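Local atomic coordinates of acetyl transferase (Salmonella typhimurium, PDB entry 1S7K), a protein that probably transfers an acetyl group from acetyl-coenzyme A to the N-terminal amino group of ribosomal protein L7/L12, as a dimeric GNAT-family enzyme. Residues I135-R138 with S144-V147; I112-L117 with R149-T154; I130-I135 with T154-M159; L85-I90 with K95-G100; Y69-L74 with T122-R127. One frame throughout, in Å; residues are numbered along the deposited sequence.

Contact 1. Residues I135-R138 with S144-V147; sequences IKCR and SNAV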
# COMPACT_ATOMS: atom_id res chain seq x y z
N ILE A 135 6.40 -2.45 8.78
CA ILE A 135 6.25 -3.93 8.75
C ILE A 135 4.78 -4.25 8.87
O ILE A 135 4.15 -3.89 9.90
CB ILE A 135 6.96 -4.65 9.92
CG1 ILE A 135 8.47 -4.61 9.68
CG2 ILE A 135 6.42 -6.16 10.04
CD1 ILE A 135 9.40 -5.01 10.88
N LYS A 136 4.21 -4.88 7.84
CA LYS A 136 2.82 -5.32 7.92
C LYS A 136 2.95 -6.83 8.03
O LYS A 136 3.68 -7.43 7.19
CB LYS A 136 2.05 -4.97 6.63
CG LYS A 136 1.76 -3.50 6.44
CD LYS A 136 1.37 -3.17 5.00
CE LYS A 136 0.02 -3.68 4.67
NZ LYS A 136 -0.19 -3.50 3.17
N CYS A 137 2.39 -7.42 9.09
CA CYS A 137 2.45 -8.89 9.16
C CYS A 137 1.19 -9.42 9.83
O CYS A 137 0.58 -8.72 10.68
CB CYS A 137 3.67 -9.29 9.93
SG CYS A 137 3.72 -8.71 11.69
N ARG A 138 0.80 -10.65 9.50
CA ARG A 138 -0.41 -11.23 10.08
C ARG A 138 -0.31 -11.22 11.60
O ARG A 138 0.77 -11.41 12.16
CB ARG A 138 -0.60 -12.67 9.61
CG ARG A 138 -1.07 -12.77 8.16
CD ARG A 138 -1.31 -14.27 7.73
NE ARG A 138 -0.70 -15.22 8.66
CZ ARG A 138 0.55 -15.67 8.63
NH1 ARG A 138 0.94 -16.51 9.58
NH2 ARG A 138 1.43 -15.32 7.67
N SER A 144 7.27 -12.85 12.59
CA SER A 144 7.32 -11.42 12.16
C SER A 144 6.95 -10.43 13.25
O SER A 144 7.56 -9.34 13.37
CB SER A 144 6.43 -11.21 10.92
OG SER A 144 7.01 -11.82 9.75
N ASN A 145 5.97 -10.76 14.08
CA ASN A 145 5.63 -9.85 15.18
C ASN A 145 6.79 -9.67 16.14
O ASN A 145 7.06 -8.56 16.59
CB ASN A 145 4.38 -10.31 15.90
CG ASN A 145 3.12 -10.01 15.11
OD1 ASN A 145 2.63 -8.82 15.11
ND2 ASN A 145 2.57 -11.03 14.42
N ALA A 146 7.52 -10.75 16.42
CA ALA A 146 8.65 -10.64 17.32
C ALA A 146 9.78 -9.77 16.71
O ALA A 146 10.43 -8.98 17.43
CB ALA A 146 9.12 -12.06 17.72
N VAL A 147 10.01 -9.88 15.39
CA VAL A 147 11.04 -9.04 14.75
C VAL A 147 10.60 -7.59 14.93
O VAL A 147 11.38 -6.75 15.34
CB VAL A 147 11.17 -9.38 13.21
CG1 VAL A 147 12.04 -8.38 12.53
CG2 VAL A 147 11.84 -10.79 13.05
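Cys-137 and Arg-138, at the end of strand 132-138, meet Ser-144 and Asn-145 on the first half of helix 142-150. The strand enters with Ile-135, whose branched side chain also points at the helix but stops just short of Val-147, adding apolar bulk on the side of the helix. Cys-137 comes next on this face. Its CB lies 3.5 Å from CB of Ser-144, close enough that small residues suit both positions. With chi1 at 62°, SG sits between the backbone N and the carbonyl carbon and reaches the amide of Asn-145, 3.6 Å from OD1 and 3.8 Å from ND2. In another crystal structure of this protein Cys-137 is covalently linked to coenzyme A; here no ligand is bound. At Arg-138 the backbone does the work: its O accepts from ND2 of Asn-145 at 2.9 Å, with the donor in the carbonyl plane, although the N-H points at it along a bent path of 144°. The guanidinium turns to a salt bridge with Asp-140 instead. ND2 also donates to Asn-141 O, while OD1 accepts from Tyr-175 and Asn-173, so asparagine, with a donor and an acceptor on one flat group, is held through both its oxygen and its nitrogen. The contact thus sets helix 142-150 beside strand 132-138, with strand 168-178 supplying Tyr-175 and Asn-173 from one flank and strand 96-103 touching Ser-144 through Tyr-101 from the other.

Contact 2. Residues I112-L117 with R149-T154; sequences IMSQSL and RRNHFT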
# COMPACT_ATOMS: atom_id res chain seq x y z
N ILE A 112 19.51 -12.74 13.13
CA ILE A 112 20.18 -12.36 11.87
C ILE A 112 19.30 -11.31 11.17
O ILE A 112 19.82 -10.33 10.60
CB ILE A 112 20.33 -13.59 10.94
CG1 ILE A 112 21.34 -14.58 11.57
CG2 ILE A 112 20.79 -13.14 9.56
CD1 ILE A 112 21.52 -15.99 10.77
N MET A 113 17.97 -11.53 11.18
CA MET A 113 17.06 -10.54 10.54
C MET A 113 17.08 -9.29 11.39
O MET A 113 17.19 -8.19 10.86
CB MET A 113 15.65 -11.13 10.41
CG MET A 113 14.58 -10.19 9.92
SD MET A 113 15.00 -9.26 8.47
CE MET A 113 15.46 -10.30 7.49
N SER A 114 17.04 -9.43 12.71
CA SER A 114 17.04 -8.20 13.57
C SER A 114 18.30 -7.34 13.37
O SER A 114 18.20 -6.11 13.25
CB SER A 114 16.93 -8.60 15.03
OG SER A 114 15.62 -9.12 15.32
N GLN A 115 19.47 -7.97 13.30
CA GLN A 115 20.69 -7.20 13.14
C GLN A 115 20.75 -6.69 11.73
O GLN A 115 21.09 -5.52 11.52
CB GLN A 115 21.95 -8.04 13.46
CG GLN A 115 22.07 -8.41 14.92
CD GLN A 115 23.37 -9.06 15.24
OE1 GLN A 115 24.16 -8.56 16.10
NE2 GLN A 115 23.64 -10.16 14.57
N SER A 116 20.34 -7.52 10.77
CA SER A 116 20.40 -7.05 9.37
C SER A 116 19.45 -5.87 9.14
O SER A 116 19.78 -4.88 8.47
CB SER A 116 20.01 -8.18 8.40
OG SER A 116 21.07 -9.13 8.40
N LEU A 117 18.27 -5.97 9.73
CA LEU A 117 17.28 -4.89 9.52
C LEU A 117 17.71 -3.59 10.20
O LEU A 117 17.60 -2.53 9.58
CB LEU A 117 15.91 -5.34 10.00
CG LEU A 117 14.81 -4.27 9.93
CD1 LEU A 117 14.61 -3.75 8.48
CD2 LEU A 117 13.52 -4.90 10.50
N ARG A 149 8.77 -6.18 17.20
CA ARG A 149 8.98 -5.71 18.58
C ARG A 149 10.42 -5.61 19.02
O ARG A 149 10.78 -4.67 19.68
CB ARG A 149 8.18 -6.58 19.57
CG ARG A 149 6.64 -6.44 19.41
CD ARG A 149 5.98 -7.27 20.56
NE ARG A 149 6.44 -8.65 20.49
CZ ARG A 149 5.69 -9.67 20.07
NH1 ARG A 149 4.43 -9.46 19.68
NH2 ARG A 149 6.22 -10.88 19.99
N ARG A 150 11.27 -6.58 18.67
CA ARG A 150 12.69 -6.57 19.03
C ARG A 150 13.44 -5.41 18.37
O ARG A 150 14.51 -5.03 18.84
CB ARG A 150 13.40 -7.85 18.57
CG ARG A 150 12.94 -9.12 19.20
CD ARG A 150 13.70 -9.48 20.47
NE ARG A 150 12.97 -10.57 21.10
CZ ARG A 150 13.31 -11.16 22.23
NH1 ARG A 150 14.40 -10.78 22.88
NH2 ARG A 150 12.53 -12.13 22.70
N ASN A 151 12.91 -4.88 17.26
CA ASN A 151 13.58 -3.83 16.56
C ASN A 151 12.94 -2.46 16.75
O ASN A 151 13.10 -1.58 15.93
CB ASN A 151 13.74 -4.28 15.12
CG ASN A 151 14.67 -5.51 15.06
OD1 ASN A 151 15.89 -5.33 15.01
ND2 ASN A 151 14.10 -6.75 15.14
N HIS A 152 12.22 -2.38 17.84
CA HIS A 152 11.59 -1.15 18.35
C HIS A 152 10.60 -0.49 17.44
O HIS A 152 10.58 0.76 17.34
CB HIS A 152 12.70 -0.17 18.72
CG HIS A 152 13.90 -0.84 19.33
ND1 HIS A 152 13.87 -1.44 20.57
CD2 HIS A 152 15.13 -1.11 18.81
CE1 HIS A 152 15.02 -2.05 20.80
NE2 HIS A 152 15.80 -1.87 19.75
N PHE A 153 9.81 -1.30 16.72
CA PHE A 153 8.78 -0.72 15.86
C PHE A 153 7.57 -0.43 16.76
O PHE A 153 7.32 -1.14 17.74
CB PHE A 153 8.34 -1.71 14.76
CG PHE A 153 9.29 -1.81 13.58
CD1 PHE A 153 10.57 -2.33 13.72
CD2 PHE A 153 8.90 -1.33 12.32
CE1 PHE A 153 11.45 -2.37 12.63
CE2 PHE A 153 9.75 -1.36 11.22
CZ PHE A 153 11.04 -1.88 11.37
N THR A 154 6.78 0.58 16.40
CA THR A 154 5.60 0.90 17.19
C THR A 154 4.41 0.32 16.45
O THR A 154 4.35 0.46 15.24
CB THR A 154 5.42 2.43 17.27
OG1 THR A 154 6.52 2.97 18.03
CG2 THR A 154 4.07 2.76 17.97
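Ser-114 and Asn-151 meet where helix 112-127 passes the end of helix 142-150. The amide is turned so that the serine hydroxyl lies in its plane, and ND2 donates to OG at 2.8 Å along an almost straight path of 175°. CB of Ser-114 is wedged against the same amide, 3.4 Å from both ND2 and OD1. OD1 in turn comes within 3.0 Å of Ser-114 O; these are two acceptors, so this is an approach and not a bond, and OD1 also takes a weak hydrogen bond from Gln-118 NE2. Farther along, Leu-117 and Phe-153 approach from opposite directions. Leu-117 CG stands anti to the backbone N (chi1 176°), which sends CD2 obliquely onto the ring, 3.9 Å from Phe-153 CE1. Between the polar and apolar pairs helix 142-150 ends in a Schellman motif, with His-152 at positive phi, and this turn delivers Asn-151 and Phe-153 to helix 112-127. Ser-114 and Arg-150 both bind coenzyme A in another crystal structure of the protein. Because Asn-151 ND2 gives its second hydrogen to Val-147 O, both amide hydrogens are used, and Ser-114 OG acts as acceptor in this contact, which leaves its own hydrogen uncommitted to Asn-151.

Contact 3. Residues I130-I135 with T154-M159; sequences IRRFVI and TLEGCM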
# COMPACT_ATOMS: atom_id res chain seq x y z
N ILE A 130 14.90 7.19 2.62
CA ILE A 130 13.79 6.49 3.30
C ILE A 130 13.91 6.88 4.79
O ILE A 130 15.00 6.76 5.37
CB ILE A 130 13.88 4.96 3.16
CG1 ILE A 130 14.02 4.59 1.67
CG2 ILE A 130 12.61 4.28 3.76
CD1 ILE A 130 13.75 3.14 1.39
N ARG A 131 12.78 7.28 5.40
CA ARG A 131 12.68 7.70 6.79
C ARG A 131 11.58 6.92 7.58
O ARG A 131 11.64 6.84 8.78
CB ARG A 131 12.32 9.19 6.90
CG ARG A 131 10.88 9.51 6.36
CD ARG A 131 10.76 11.01 6.15
NE ARG A 131 10.96 11.71 7.42
CZ ARG A 131 10.06 11.74 8.42
NH1 ARG A 131 8.89 11.12 8.33
NH2 ARG A 131 10.34 12.41 9.52
N ARG A 132 10.63 6.32 6.88
CA ARG A 132 9.52 5.60 7.52
C ARG A 132 9.61 4.12 7.08
O ARG A 132 9.49 3.78 5.88
CB ARG A 132 8.16 6.20 7.10
CG ARG A 132 6.92 5.48 7.82
CD ARG A 132 5.55 6.13 7.37
NE ARG A 132 4.47 5.15 7.49
CZ ARG A 132 3.95 4.75 8.65
NH1 ARG A 132 3.03 3.79 8.65
NH2 ARG A 132 4.24 5.37 9.79
N PHE A 133 9.87 3.23 8.04
CA PHE A 133 10.03 1.83 7.70
C PHE A 133 8.85 1.10 8.25
O PHE A 133 8.54 1.25 9.44
CB PHE A 133 11.32 1.27 8.33
CG PHE A 133 12.55 2.00 7.88
CD1 PHE A 133 12.99 3.12 8.58
CD2 PHE A 133 13.20 1.62 6.71
CE1 PHE A 133 14.07 3.84 8.13
CE2 PHE A 133 14.30 2.36 6.24
CZ PHE A 133 14.73 3.48 6.97
N VAL A 134 8.17 0.35 7.40
CA VAL A 134 6.94 -0.30 7.83
C VAL A 134 6.93 -1.78 7.75
O VAL A 134 7.46 -2.32 6.80
CB VAL A 134 5.77 0.20 6.95
CG1 VAL A 134 4.42 -0.42 7.40
CG2 VAL A 134 5.71 1.78 7.09
N ILE A 135 6.40 -2.45 8.78
CA ILE A 135 6.25 -3.93 8.75
C ILE A 135 4.78 -4.25 8.87
O ILE A 135 4.15 -3.89 9.90
CB ILE A 135 6.96 -4.65 9.92
CG1 ILE A 135 8.47 -4.61 9.68
CG2 ILE A 135 6.42 -6.16 10.04
CD1 ILE A 135 9.40 -5.01 10.88
N THR A 154 6.78 0.58 16.40
CA THR A 154 5.60 0.90 17.19
C THR A 154 4.41 0.32 16.45
O THR A 154 4.35 0.46 15.24
CB THR A 154 5.42 2.43 17.27
OG1 THR A 154 6.52 2.97 18.03
CG2 THR A 154 4.07 2.76 17.97
N LEU A 155 3.52 -0.41 17.16
CA LEU A 155 2.32 -0.95 16.51
C LEU A 155 1.36 0.25 16.31
O LEU A 155 0.91 0.87 17.29
CB LEU A 155 1.65 -2.01 17.40
CG LEU A 155 0.32 -2.64 16.88
CD1 LEU A 155 0.55 -3.39 15.60
CD2 LEU A 155 -0.22 -3.60 17.90
N GLU A 156 1.10 0.57 15.05
CA GLU A 156 0.21 1.67 14.67
C GLU A 156 -1.24 1.26 14.51
O GLU A 156 -2.14 2.13 14.59
CB GLU A 156 0.68 2.27 13.35
CG GLU A 156 2.04 2.93 13.49
CD GLU A 156 2.45 3.62 12.19
OE1 GLU A 156 3.21 4.58 12.24
OE2 GLU A 156 2.03 3.18 11.11
N GLY A 157 -1.47 -0.03 14.26
CA GLY A 157 -2.86 -0.48 14.11
C GLY A 157 -2.95 -1.91 13.65
O GLY A 157 -1.94 -2.54 13.29
N CYS A 158 -4.20 -2.38 13.56
CA CYS A 158 -4.52 -3.75 13.13
C CYS A 158 -5.52 -3.65 11.98
O CYS A 158 -6.63 -3.12 12.18
CB CYS A 158 -5.16 -4.47 14.31
SG CYS A 158 -5.40 -6.19 13.92
N MET A 159 -5.14 -4.09 10.77
CA MET A 159 -6.02 -4.01 9.61
C MET A 159 -6.84 -5.31 9.58
O MET A 159 -6.28 -6.36 9.42
CB MET A 159 -5.14 -3.92 8.39
CG MET A 159 -4.24 -2.62 8.47
SD MET A 159 -2.90 -2.65 7.26
CE MET A 159 -3.74 -2.62 5.76
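Arg-132 and Glu-156 form an end-on, two-pronged salt bridge that spans strand 168-178, the strand lying between 132-138 and 154-165 in the mixed GNAT sheet. NH1 of Arg-132 donates to OE2 of Glu-156 at 2.7 Å and NH2 donates to OE1 at 2.8 Å, both nearly straight. Arginine suits the task because its side chain is long and rigid at the end: CG lies anti to the backbone N (chi1 -178°) and the chain runs on extended to NE, touching Ala-176, whose small side chain also meets Glu-156. Glu-156 comes from the opposite direction, likewise extended beyond CG. It belongs to a classic beta bulge, in which Glu-156 and Gly-157 both face Met-174; glycine is at home there, with its backbone almost fully stretched.

The charged atoms do not depend on each other alone. OE1 of Glu-156 also accepts from the backbone N of Lys-160 of the second subunit, and NH2 of Arg-132 makes a weak bond to the carbonyl of that same residue. The ion pair therefore binds the main chain of the partner, with Met-159 of that subunit packed on it, and forms part of the dimer contact. Next door, Arg-131 has its own acceptor in Asp-180 and makes a cation-pi contact with Tyr-169 of the second subunit. In the bridge itself the guanidinium and carboxylate planes are only 13° apart, and each oxygen of Glu-156 receives the arginine hydrogen on its syn lone pair.

Contact 4. Residues L85-I90 with K95-G100; sequences LSFNAI and KAAYIG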
# COMPACT_ATOMS: atom_id res chain seq x y z
N LEU A 85 16.15 -10.06 2.47
CA LEU A 85 15.61 -8.92 3.23
C LEU A 85 15.20 -7.90 2.14
O LEU A 85 16.06 -7.41 1.34
CB LEU A 85 16.67 -8.32 4.15
CG LEU A 85 16.21 -7.12 4.97
CD1 LEU A 85 14.89 -7.41 5.62
CD2 LEU A 85 17.26 -6.76 6.03
N SER A 86 13.89 -7.60 2.09
CA SER A 86 13.34 -6.72 1.04
C SER A 86 12.56 -5.52 1.51
O SER A 86 12.06 -5.52 2.64
CB SER A 86 12.39 -7.51 0.13
OG SER A 86 13.04 -8.61 -0.50
N PHE A 87 12.46 -4.51 0.66
CA PHE A 87 11.58 -3.40 0.88
C PHE A 87 10.60 -3.82 -0.26
O PHE A 87 10.91 -3.64 -1.46
CB PHE A 87 12.26 -2.05 0.57
CG PHE A 87 13.13 -1.53 1.67
CD1 PHE A 87 14.17 -0.63 1.39
CD2 PHE A 87 12.91 -1.90 2.98
CE1 PHE A 87 14.99 -0.13 2.42
CE2 PHE A 87 13.72 -1.40 4.02
CZ PHE A 87 14.77 -0.52 3.73
N ASN A 88 9.48 -4.45 0.12
CA ASN A 88 8.55 -4.94 -0.88
C ASN A 88 8.11 -3.84 -1.82
O ASN A 88 7.88 -4.10 -3.01
CB ASN A 88 7.33 -5.56 -0.25
CG ASN A 88 7.67 -6.79 0.55
OD1 ASN A 88 8.55 -7.56 0.17
ND2 ASN A 88 6.94 -7.01 1.65
N ALA A 89 7.94 -2.63 -1.30
CA ALA A 89 7.56 -1.49 -2.14
C ALA A 89 8.08 -0.25 -1.44
O ALA A 89 8.29 -0.25 -0.22
CB ALA A 89 6.06 -1.38 -2.27
N ILE A 90 8.23 0.84 -2.20
CA ILE A 90 8.68 2.12 -1.64
C ILE A 90 7.76 3.16 -2.23
O ILE A 90 7.29 2.99 -3.37
CB ILE A 90 10.13 2.43 -2.05
CG1 ILE A 90 11.09 1.46 -1.32
CG2 ILE A 90 10.49 3.88 -1.72
CD1 ILE A 90 12.52 1.47 -1.84
N LYS A 95 8.88 8.81 1.26
CA LYS A 95 10.13 8.23 1.79
C LYS A 95 9.73 7.11 2.77
O LYS A 95 10.20 7.10 3.91
CB LYS A 95 10.96 9.25 2.54
CG LYS A 95 11.51 10.40 1.64
CD LYS A 95 12.57 11.20 2.42
CE LYS A 95 12.97 12.42 1.61
NZ LYS A 95 14.12 13.10 2.19
N ALA A 96 8.82 6.24 2.32
CA ALA A 96 8.31 5.10 3.11
C ALA A 96 8.58 3.75 2.41
O ALA A 96 8.41 3.60 1.18
CB ALA A 96 6.79 5.27 3.36
N ALA A 97 8.96 2.74 3.20
CA ALA A 97 9.23 1.41 2.68
C ALA A 97 8.52 0.36 3.50
O ALA A 97 8.47 0.49 4.73
CB ALA A 97 10.70 1.14 2.69
N TYR A 98 7.99 -0.67 2.84
CA TYR A 98 7.35 -1.78 3.55
C TYR A 98 8.36 -2.93 3.52
O TYR A 98 8.92 -3.29 2.49
CB TYR A 98 6.05 -2.18 2.86
CG TYR A 98 5.08 -1.01 2.85
CD1 TYR A 98 5.10 -0.06 1.84
CD2 TYR A 98 4.20 -0.83 3.90
CE1 TYR A 98 4.23 1.08 1.90
CE2 TYR A 98 3.37 0.27 3.98
CZ TYR A 98 3.37 1.21 3.00
OH TYR A 98 2.49 2.27 3.10
N ILE A 99 8.63 -3.48 4.68
CA ILE A 99 9.64 -4.53 4.80
C ILE A 99 9.14 -5.99 4.61
O ILE A 99 8.10 -6.38 5.15
CB ILE A 99 10.31 -4.44 6.22
CG1 ILE A 99 11.15 -3.16 6.35
CG2 ILE A 99 11.14 -5.70 6.48
CD1 ILE A 99 11.30 -2.59 7.78
N GLY A 100 9.91 -6.82 3.92
CA GLY A 100 9.49 -8.24 3.79
C GLY A 100 10.78 -9.04 4.00
O GLY A 100 11.81 -8.50 3.78
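Ser-86 and Gly-100 form an antiparallel hydrogen-bonded pair, closed by Ser-86 N to Gly-100 O and by Gly-100 N to Ser-86 O, both 2.8 Å, and the non-hydrogen-bonded pairs Phe-87 with Ile-99 and Ile-90 with Ala-97 follow along strands whose directions differ by 136°. Between those two pairs segment 85-90 spends one residue more than its partner; Asn-88, in a helical conformation, takes it up, and its N makes only a weak bond to Tyr-98 O. On the face carrying Phe-87, Ala-97 CB sits over the phenyl ring, 3.9 Å from its centroid, a CH-pi contact that the short alanine allows. Ile-99 lies beside Phe-87, pointing the same way, and brings CG1 to the ring edge, 3.9 Å from CE2. Ile-90 CG1 adds itself to the methyl of Ala-97 at 4.0 Å. Helix 112-127 covers this apolar face: Leu-120 packs on Phe-87, and Tyr-124 meets its ring edge-to-face. The other face is more polar. Gly-100 has no side chain, and the amide of Asn-88 lies against it, ND2 3.5 Å from Gly-100 CA. Tyr-98 bonds to Glu-91 through its hydroxyl and packs on Met-159 of the second subunit. A G1 beta bulge, Lys-95 and Ala-96 facing Glu-91, lies at the turn end, so the whole is a strongly twisted beta hairpin in the central sheet of the GNAT fold.

Contact 5. Residues Y69-L74 with T122-R127; sequences YAKMYL and THYARR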
# COMPACT_ATOMS: atom_id res chain seq x y z
N TYR A 69 12.11 1.65 -6.47
CA TYR A 69 10.69 1.32 -6.34
C TYR A 69 10.47 0.20 -5.36
O TYR A 69 9.32 -0.04 -4.94
CB TYR A 69 10.08 0.90 -7.67
CG TYR A 69 9.93 2.06 -8.63
CD1 TYR A 69 9.79 1.84 -9.99
CD2 TYR A 69 10.03 3.39 -8.17
CE1 TYR A 69 9.78 2.91 -10.90
CE2 TYR A 69 10.02 4.48 -9.07
CZ TYR A 69 9.90 4.22 -10.44
OH TYR A 69 9.93 5.28 -11.37
N ALA A 70 11.56 -0.45 -5.00
CA ALA A 70 11.59 -1.60 -4.06
C ALA A 70 13.08 -1.89 -3.86
O ALA A 70 13.91 -1.30 -4.52
CB ALA A 70 10.92 -2.86 -4.73
N LYS A 71 13.42 -2.80 -2.93
CA LYS A 71 14.82 -3.19 -2.78
C LYS A 71 14.84 -4.65 -2.52
O LYS A 71 13.93 -5.19 -1.85
CB LYS A 71 15.52 -2.49 -1.61
CG LYS A 71 15.67 -0.95 -1.79
CD LYS A 71 16.71 -0.61 -2.96
CE LYS A 71 16.70 0.91 -3.31
NZ LYS A 71 17.70 1.04 -4.45
N MET A 72 15.82 -5.35 -3.09
CA MET A 72 15.90 -6.74 -2.75
C MET A 72 17.36 -7.04 -2.36
O MET A 72 18.25 -6.91 -3.21
CB MET A 72 15.49 -7.65 -3.92
CG MET A 72 15.68 -9.11 -3.55
SD MET A 72 15.34 -10.12 -4.99
CE MET A 72 15.39 -11.58 -4.34
N TYR A 73 17.59 -7.38 -1.08
CA TYR A 73 18.92 -7.72 -0.63
C TYR A 73 18.99 -9.18 -0.19
O TYR A 73 18.04 -9.77 0.32
CB TYR A 73 19.33 -6.79 0.55
CG TYR A 73 19.50 -5.34 0.20
CD1 TYR A 73 20.72 -4.86 -0.33
CD2 TYR A 73 18.47 -4.42 0.40
CE1 TYR A 73 20.88 -3.47 -0.67
CE2 TYR A 73 18.61 -3.06 0.06
CZ TYR A 73 19.82 -2.60 -0.47
OH TYR A 73 19.97 -1.25 -0.76
N LEU A 74 20.16 -9.77 -0.40
CA LEU A 74 20.45 -11.12 0.03
C LEU A 74 21.29 -11.03 1.33
O LEU A 74 22.25 -10.24 1.41
CB LEU A 74 21.27 -11.84 -1.07
CG LEU A 74 20.42 -12.21 -2.27
CD1 LEU A 74 21.23 -13.09 -3.23
CD2 LEU A 74 19.25 -13.05 -1.76
N THR A 122 19.42 1.96 9.29
CA THR A 122 20.39 3.00 9.64
C THR A 122 21.05 3.52 8.37
O THR A 122 21.23 4.72 8.19
CB THR A 122 21.49 2.37 10.54
OG1 THR A 122 20.97 2.26 11.87
CG2 THR A 122 22.79 3.20 10.46
N HIS A 123 21.40 2.57 7.52
CA HIS A 123 22.04 2.86 6.23
C HIS A 123 21.11 3.74 5.35
O HIS A 123 21.57 4.70 4.72
CB HIS A 123 22.35 1.56 5.54
CG HIS A 123 22.86 1.73 4.14
ND1 HIS A 123 24.21 1.87 3.86
CD2 HIS A 123 22.22 1.75 2.94
CE1 HIS A 123 24.37 1.97 2.55
NE2 HIS A 123 23.19 1.90 1.97
N TYR A 124 19.81 3.43 5.32
CA TYR A 124 18.91 4.25 4.51
C TYR A 124 18.63 5.60 5.14
O TYR A 124 18.43 6.59 4.42
CB TYR A 124 17.62 3.50 4.23
CG TYR A 124 17.82 2.81 2.95
CD1 TYR A 124 17.50 3.45 1.77
CD2 TYR A 124 18.40 1.56 2.90
CE1 TYR A 124 17.75 2.87 0.56
CE2 TYR A 124 18.65 0.95 1.68
CZ TYR A 124 18.31 1.64 0.51
OH TYR A 124 18.42 1.08 -0.71
N ALA A 125 18.61 5.65 6.47
CA ALA A 125 18.41 6.95 7.15
C ALA A 125 19.62 7.82 6.75
O ALA A 125 19.49 9.07 6.50
CB ALA A 125 18.40 6.77 8.69
N ARG A 126 20.80 7.20 6.72
CA ARG A 126 22.00 7.97 6.34
C ARG A 126 21.95 8.42 4.88
O ARG A 126 22.25 9.58 4.59
CB ARG A 126 23.27 7.21 6.68
CG ARG A 126 23.21 6.77 8.15
CD ARG A 126 24.41 7.13 9.03
NE ARG A 126 23.88 7.35 10.37
CZ ARG A 126 24.45 7.00 11.52
NH1 ARG A 126 25.63 6.40 11.56
NH2 ARG A 126 23.79 7.23 12.65
N ARG A 127 21.47 7.54 3.98
CA ARG A 127 21.27 7.88 2.54
C ARG A 127 20.24 9.02 2.53
O ARG A 127 20.42 10.06 1.85
CB ARG A 127 20.69 6.71 1.76
CG ARG A 127 21.72 5.68 1.36
CD ARG A 127 21.07 4.47 0.72
NE ARG A 127 20.00 4.77 -0.25
CZ ARG A 127 20.01 4.36 -1.52
NH1 ARG A 127 19.01 4.64 -2.35
NH2 ARG A 127 21.06 3.70 -1.95
O HOH W 1 20.34 1.10 -3.78
O HOH W 2 17.05 3.61 -4.86
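Lys-71 crosses the hydroxyl end of Tyr-124, and its side chain can be followed from strand 71-77 toward helix 112-127. CB points at the helix. A bend at chi2 (-68°) then lays the methylenes round the phenol oxygen: CG is 3.6 Å from Tyr-124 OH, CD 3.3 Å and CE 3.1 Å, a tight approach, after which NZ passes on at 3.8 Å. A lysine can do this because its long aliphatic part packs on the tyrosine while the charge travels beyond it. At the tip NZ donates to two waters, each 2.7 Å away, and to His-65 O. Both waters make weak bonds to the guanidinium of Arg-127, whose NH1 lies 4.4 Å from NZ. That guanidinium, tied to Asp-129 by a salt bridge, has Tyr-124 OH over the centre of one face. Tyr-124 in turn gives its hydroxyl hydrogen to Tyr-73 OH at 2.8 Å; the two phenols arrive from opposite directions, each oxygen at the edge of the other ring. Tyr-73 OH is also bonded to Glu-6. The phenols form a short hydrogen-bond chain: Tyr-124 donates to Tyr-73, which probably donates in turn to Glu-6. The like charges of Lys-71 and Arg-127 would be expected to repel each other, and the waters between them, together with Asp-129 and the carbonyl of His-65, probably soften the cost.

In the fold
From the N terminus, contact 5 opens on strand 71-77, and the hairpin of contact 4 closes inside its loop before helix 112-127 begins. Contact 2 opens at the start of that helix, so when contact 5 closes at the helix end the two loops cross. Strand 132-138 then opens contacts 3 and 1, which share Ile-135. Contact 1 closes first, nested within contact 2; contact 2 closes at 149-154, and contact 3 closes last, at 154-159, crossing contact 2 with Thr-154 in common. Contacts 5 and 2 thus fix the two ends of helix 112-127, contact 1 places helix 142-150, and contacts 3 and 4 bind the sheet and reach the second subunit.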